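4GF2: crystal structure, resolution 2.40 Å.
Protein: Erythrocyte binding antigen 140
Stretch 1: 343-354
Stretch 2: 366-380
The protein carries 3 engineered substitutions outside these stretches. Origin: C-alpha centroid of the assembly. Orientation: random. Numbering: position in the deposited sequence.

Stretch 1, residues 343-354: PRRQTLCLGRTY
Stretch 2 366-380: EHLLGASIYEAQLLK

Residues 366-380 form one unbroken stretch of alpha helix (phi near -60°, psi near -45°) that continues beyond both ends, and residues 343-354 run antiparallel along one side of it. The 343-354 segment starts as helix at 343-346, leaves helical geometry at Thr 347 (phi/psi -117/16), extends through Leu 348 (-60/134) and Cys 349 (-81/116), turns at Leu 350 (-122/-14) and Gly 351 (66/-165), and enters a 3-10 segment at 353-354. CA-CA distances set the register: Thr 353 CA lies 7.9 Å from His 367 CA, and Leu 350 CA lies 5.1 Å from Ala 371 CA. Cys 349 CA lies 5.4 Å from Glu 375 CA. Arg 344 CA lies 9.0 Å from Leu 379 CA. The contact buries 441 Å², both sides summed.

Glu 366 (chi1 t) does not reach the partner. His 367 points toward it with chi1 180° and chi2 101°, and its NE2 donates a hydrogen bond to Leu 350 O at 2.6 Å, with an N-H...O angle of 147°. Leu 350 O lies at the ring edge, near the ring plane, as does Gly 351 C, 4.0 Å from His 367 CE1. Arg 352 O is 3.7 Å from His 367 CE1, and Thr 353 CG2 is 3.5 Å from His 367 NE2. An ideal CB on Gly 351 would sit only 3.4 Å from His 367 CE1, a tight fit, and the positive phi also favours glycine. Thr 353 N donates a backbone hydrogen bond to Gly 351 O at 2.8 Å, just past the turn.

Leu 368, Leu 369 and Gly 370 make no contact here. One turn after His 367, Ala 371 directs its CB toward the loop, 3.4 Å from Cys 349 O and 4.0 Å from Leu 350 CA; this small side chain accompanies the close backbone approach. The Leu 350 side chain (chi1 m, chi2 t) points away. Ser 372 (chi1 m) also points away, and its OG donates to Leu 368 O at 2.9 Å within the helix.

Tyr 374 (chi1 m, chi2 -61°) starts toward the partner, placing CB 4.0 Å from Cys 349 SG, but its end leads away. Glu 375 folds its carboxylate against the loop with chi1 t, chi2 p and chi3 8°. Its OE1 accepts a nearly straight hydrogen bond from Cys 349 N (3.1 Å, 169°), while Leu 348 CD1 (chi1 t, chi2 p) packs 3.3 Å from Glu 375 CD. A water donates to Glu 375 OE2 at 2.9 Å and to Arg 344 O at 2.7 Å, and accepts from Thr 347 OG1 (chi1 p) at 3.1 Å, linking the carboxylate to the end of the short helix.

Leu 378 (chi1 m, chi2 t) places CD1 4.3 Å from Cys 349 CB; Cys 349 (chi1 t) is covalently bonded elsewhere in the structure. Leu 379, with the same rotamer as Leu 378, sets CD2 4.3 Å from Arg 344 CG (chi1 t, chi2 t, chi3 p). Lys 380 lies beyond reach.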

# COMPACT_ATOMS: atom_id res chain seq x y z
N PRO A 343 -8.09 -24.69 19.74
CA PRO A 343 -6.63 -24.54 19.84
C PRO A 343 -6.06 -23.81 18.63
O PRO A 343 -5.14 -23.00 18.76
CB PRO A 343 -6.14 -25.99 19.87
CG PRO A 343 -7.26 -26.73 20.52
CD PRO A 343 -8.53 -26.05 20.09
N ARG A 344 -6.60 -24.10 17.45
CA ARG A 344 -6.19 -23.45 16.22
C ARG A 344 -6.36 -21.93 16.32
O ARG A 344 -5.52 -21.18 15.84
CB ARG A 344 -7.01 -24.01 15.05
CG ARG A 344 -6.69 -23.41 13.69
CD ARG A 344 -7.79 -23.72 12.69
NE ARG A 344 -9.11 -23.42 13.24
CZ ARG A 344 -9.59 -22.19 13.41
NH1 ARG A 344 -8.87 -21.13 13.07
NH2 ARG A 344 -10.80 -22.03 13.93
N ARG A 345 -7.44 -21.49 16.94
CA ARG A 345 -7.70 -20.06 17.10
C ARG A 345 -6.77 -19.44 18.13
O ARG A 345 -6.36 -18.28 18.00
CB ARG A 345 -9.16 -19.83 17.50
CG ARG A 345 -9.49 -18.39 17.91
CD ARG A 345 -9.28 -17.41 16.77
NE ARG A 345 -9.55 -16.03 17.18
CZ ARG A 345 -8.65 -15.23 17.74
NH1 ARG A 345 -7.41 -15.64 17.96
NH2 ARG A 345 -8.99 -13.99 18.08
N GLN A 346 -6.44 -20.21 19.16
CA GLN A 346 -5.55 -19.75 20.22
C GLN A 346 -4.13 -19.53 19.71
O GLN A 346 -3.37 -18.77 20.30
CB GLN A 346 -5.51 -20.79 21.35
CG GLN A 346 -6.84 -21.04 22.02
CD GLN A 346 -6.78 -22.17 23.04
OE1 GLN A 346 -5.80 -22.31 23.76
NE2 GLN A 346 -7.84 -22.97 23.09
N THR A 347 -3.78 -20.21 18.62
CA THR A 347 -2.42 -20.15 18.09
C THR A 347 -2.38 -19.54 16.69
O THR A 347 -1.39 -19.67 15.98
CB THR A 347 -1.80 -21.55 18.04
OG1 THR A 347 -2.49 -22.36 17.07
CG2 THR A 347 -1.88 -22.23 19.40
N LEU A 348 -3.46 -18.86 16.31
CA LEU A 348 -3.55 -18.21 15.00
C LEU A 348 -2.46 -17.15 14.81
O LEU A 348 -2.21 -16.33 15.70
CB LEU A 348 -4.92 -17.56 14.85
CG LEU A 348 -5.21 -16.76 13.58
CD1 LEU A 348 -5.30 -17.67 12.38
CD2 LEU A 348 -6.49 -15.96 13.75
N CYS A 349 -1.81 -17.17 13.65
CA CYS A 349 -0.76 -16.21 13.34
C CYS A 349 -1.32 -14.87 12.89
O CYS A 349 -1.98 -14.77 11.86
CB CYS A 349 0.17 -16.77 12.26
SG CYS A 349 1.34 -15.55 11.61
N LEU A 350 -1.05 -13.84 13.68
CA LEU A 350 -1.44 -12.48 13.35
C LEU A 350 -0.24 -11.54 13.29
O LEU A 350 -0.33 -10.43 12.78
CB LEU A 350 -2.45 -11.95 14.37
CG LEU A 350 -3.77 -12.72 14.43
CD1 LEU A 350 -4.64 -12.17 15.55
CD2 LEU A 350 -4.51 -12.64 13.10
N GLY A 351 0.90 -12.00 13.80
CA GLY A 351 2.10 -11.19 13.79
C GLY A 351 1.99 -9.96 14.66
O GLY A 351 1.08 -9.84 15.49
N ARG A 352 2.92 -9.03 14.46
CA ARG A 352 3.04 -7.84 15.29
C ARG A 352 2.01 -6.80 14.87
O ARG A 352 2.34 -5.79 14.25
CB ARG A 352 4.45 -7.28 15.17
CG ARG A 352 5.52 -8.34 15.39
CD ARG A 352 6.89 -7.88 14.94
NE ARG A 352 7.79 -9.01 14.73
CZ ARG A 352 8.40 -9.67 15.71
NH1 ARG A 352 8.22 -9.33 16.98
NH2 ARG A 352 9.21 -10.68 15.41
N THR A 353 0.75 -7.06 15.22
CA THR A 353 -0.36 -6.20 14.82
C THR A 353 -0.32 -4.85 15.53
O THR A 353 -0.91 -3.88 15.06
CB THR A 353 -1.72 -6.87 15.10
OG1 THR A 353 -1.82 -7.19 16.49
CG2 THR A 353 -1.86 -8.15 14.28
N TYR A 354 0.39 -4.79 16.66
CA TYR A 354 0.49 -3.55 17.43
C TYR A 354 1.33 -2.49 16.73
O TYR A 354 1.42 -1.36 17.20
CB TYR A 354 1.06 -3.84 18.82
CG TYR A 354 2.41 -4.53 18.81
CD1 TYR A 354 3.59 -3.80 18.76
CD2 TYR A 354 2.50 -5.91 18.85
CE1 TYR A 354 4.83 -4.43 18.74
CE2 TYR A 354 3.72 -6.55 18.83
CZ TYR A 354 4.88 -5.81 18.78
OH TYR A 354 6.09 -6.46 18.77
N GLU A 366 -0.87 -5.29 3.43
CA GLU A 366 0.35 -6.07 3.34
C GLU A 366 0.54 -6.94 4.58
O GLU A 366 0.94 -8.10 4.48
CB GLU A 366 1.54 -5.13 3.14
CG GLU A 366 2.87 -5.82 2.95
CD GLU A 366 3.98 -4.85 2.59
OE1 GLU A 366 3.68 -3.78 2.02
OE2 GLU A 366 5.15 -5.16 2.88
N HIS A 367 0.22 -6.39 5.76
CA HIS A 367 0.34 -7.17 6.99
C HIS A 367 -0.67 -8.31 7.05
O HIS A 367 -0.34 -9.42 7.47
CB HIS A 367 0.16 -6.28 8.22
CG HIS A 367 0.26 -7.03 9.51
ND1 HIS A 367 1.40 -7.02 10.29
CD2 HIS A 367 -0.62 -7.83 10.15
CE1 HIS A 367 1.21 -7.78 11.35
NE2 HIS A 367 -0.01 -8.28 11.29
N LEU A 368 -1.91 -8.03 6.66
CA LEU A 368 -2.96 -9.03 6.73
C LEU A 368 -2.64 -10.22 5.83
O LEU A 368 -2.77 -11.37 6.23
CB LEU A 368 -4.30 -8.43 6.32
CG LEU A 368 -5.45 -9.43 6.27
CD1 LEU A 368 -5.60 -10.11 7.62
CD2 LEU A 368 -6.74 -8.74 5.87
N LEU A 369 -2.20 -9.92 4.61
CA LEU A 369 -1.86 -10.97 3.66
C LEU A 369 -0.68 -11.78 4.18
O LEU A 369 -0.60 -12.99 3.95
CB LEU A 369 -1.54 -10.35 2.30
CG LEU A 369 -2.71 -9.61 1.65
CD1 LEU A 369 -2.25 -8.84 0.43
CD2 LEU A 369 -3.82 -10.58 1.28
N GLY A 370 0.24 -11.12 4.87
CA GLY A 370 1.38 -11.80 5.45
C GLY A 370 0.94 -12.83 6.46
O GLY A 370 1.32 -14.00 6.40
N ALA A 371 0.11 -12.39 7.41
CA ALA A 371 -0.42 -13.28 8.42
C ALA A 371 -1.16 -14.44 7.78
O ALA A 371 -1.02 -15.59 8.20
CB ALA A 371 -1.33 -12.51 9.36
N SER A 372 -1.96 -14.14 6.75
CA SER A 372 -2.75 -15.15 6.07
C SER A 372 -1.87 -16.21 5.42
O SER A 372 -2.16 -17.41 5.47
CB SER A 372 -3.64 -14.50 5.01
OG SER A 372 -4.56 -13.60 5.59
N ILE A 373 -0.78 -15.76 4.81
CA ILE A 373 0.14 -16.67 4.15
C ILE A 373 0.81 -17.61 5.15
O ILE A 373 0.79 -18.83 4.98
CB ILE A 373 1.19 -15.90 3.33
CG1 ILE A 373 0.54 -15.34 2.06
CG2 ILE A 373 2.36 -16.81 2.94
CD1 ILE A 373 1.41 -14.37 1.29
N TYR A 374 1.38 -17.04 6.21
CA TYR A 374 2.06 -17.86 7.21
C TYR A 374 1.10 -18.80 7.92
O TYR A 374 1.44 -19.96 8.17
CB TYR A 374 2.81 -16.97 8.22
CG TYR A 374 3.94 -16.21 7.58
CD1 TYR A 374 5.00 -16.89 6.98
CD2 TYR A 374 3.96 -14.82 7.57
CE1 TYR A 374 6.04 -16.20 6.39
CE2 TYR A 374 4.99 -14.13 6.97
CZ TYR A 374 6.03 -14.82 6.38
OH TYR A 374 7.06 -14.13 5.80
N GLU A 375 -0.09 -18.33 8.23
CA GLU A 375 -1.09 -19.20 8.84
C GLU A 375 -1.32 -20.41 7.94
O GLU A 375 -1.34 -21.55 8.41
CB GLU A 375 -2.40 -18.46 9.07
CG GLU A 375 -3.53 -19.32 9.63
CD GLU A 375 -3.23 -19.86 11.01
OE1 GLU A 375 -2.21 -19.45 11.61
OE2 GLU A 375 -4.01 -20.70 11.51
N ALA A 376 -1.46 -20.16 6.64
CA ALA A 376 -1.70 -21.24 5.69
C ALA A 376 -0.52 -22.20 5.66
O ALA A 376 -0.69 -23.41 5.75
CB ALA A 376 -1.97 -20.69 4.30
N GLN A 377 0.68 -21.65 5.53
CA GLN A 377 1.88 -22.47 5.47
C GLN A 377 2.04 -23.29 6.74
O GLN A 377 2.29 -24.49 6.69
CB GLN A 377 3.12 -21.60 5.26
CG GLN A 377 3.30 -21.07 3.86
CD GLN A 377 4.53 -20.20 3.74
OE1 GLN A 377 4.86 -19.44 4.65
NE2 GLN A 377 5.24 -20.31 2.62
N LEU A 378 1.89 -22.64 7.89
CA LEU A 378 2.04 -23.31 9.18
C LEU A 378 1.03 -24.43 9.34
O LEU A 378 1.36 -25.51 9.82
CB LEU A 378 1.88 -22.31 10.31
CG LEU A 378 2.99 -21.28 10.40
CD1 LEU A 378 2.66 -20.24 11.44
CD2 LEU A 378 4.30 -21.97 10.72
N LEU A 379 -0.21 -24.17 8.94
CA LEU A 379 -1.25 -25.18 8.96
C LEU A 379 -0.89 -26.32 8.02
O LEU A 379 -0.96 -27.49 8.40
CB LEU A 379 -2.60 -24.58 8.56
CG LEU A 379 -3.26 -23.67 9.60
CD1 LEU A 379 -4.50 -23.02 9.01
CD2 LEU A 379 -3.62 -24.45 10.86
N LYS A 380 -0.50 -25.98 6.80
CA LYS A 380 -0.12 -26.98 5.82
C LYS A 380 1.00 -27.86 6.37
O LYS A 380 1.01 -29.07 6.17
CB LYS A 380 0.33 -26.32 4.52
CG LYS A 380 0.86 -27.30 3.47
CD LYS A 380 -0.16 -28.37 3.13
CE LYS A 380 0.34 -29.30 2.03
NZ LYS A 380 0.49 -28.60 0.73
O HOH W 1 -3.48 -21.83 14.16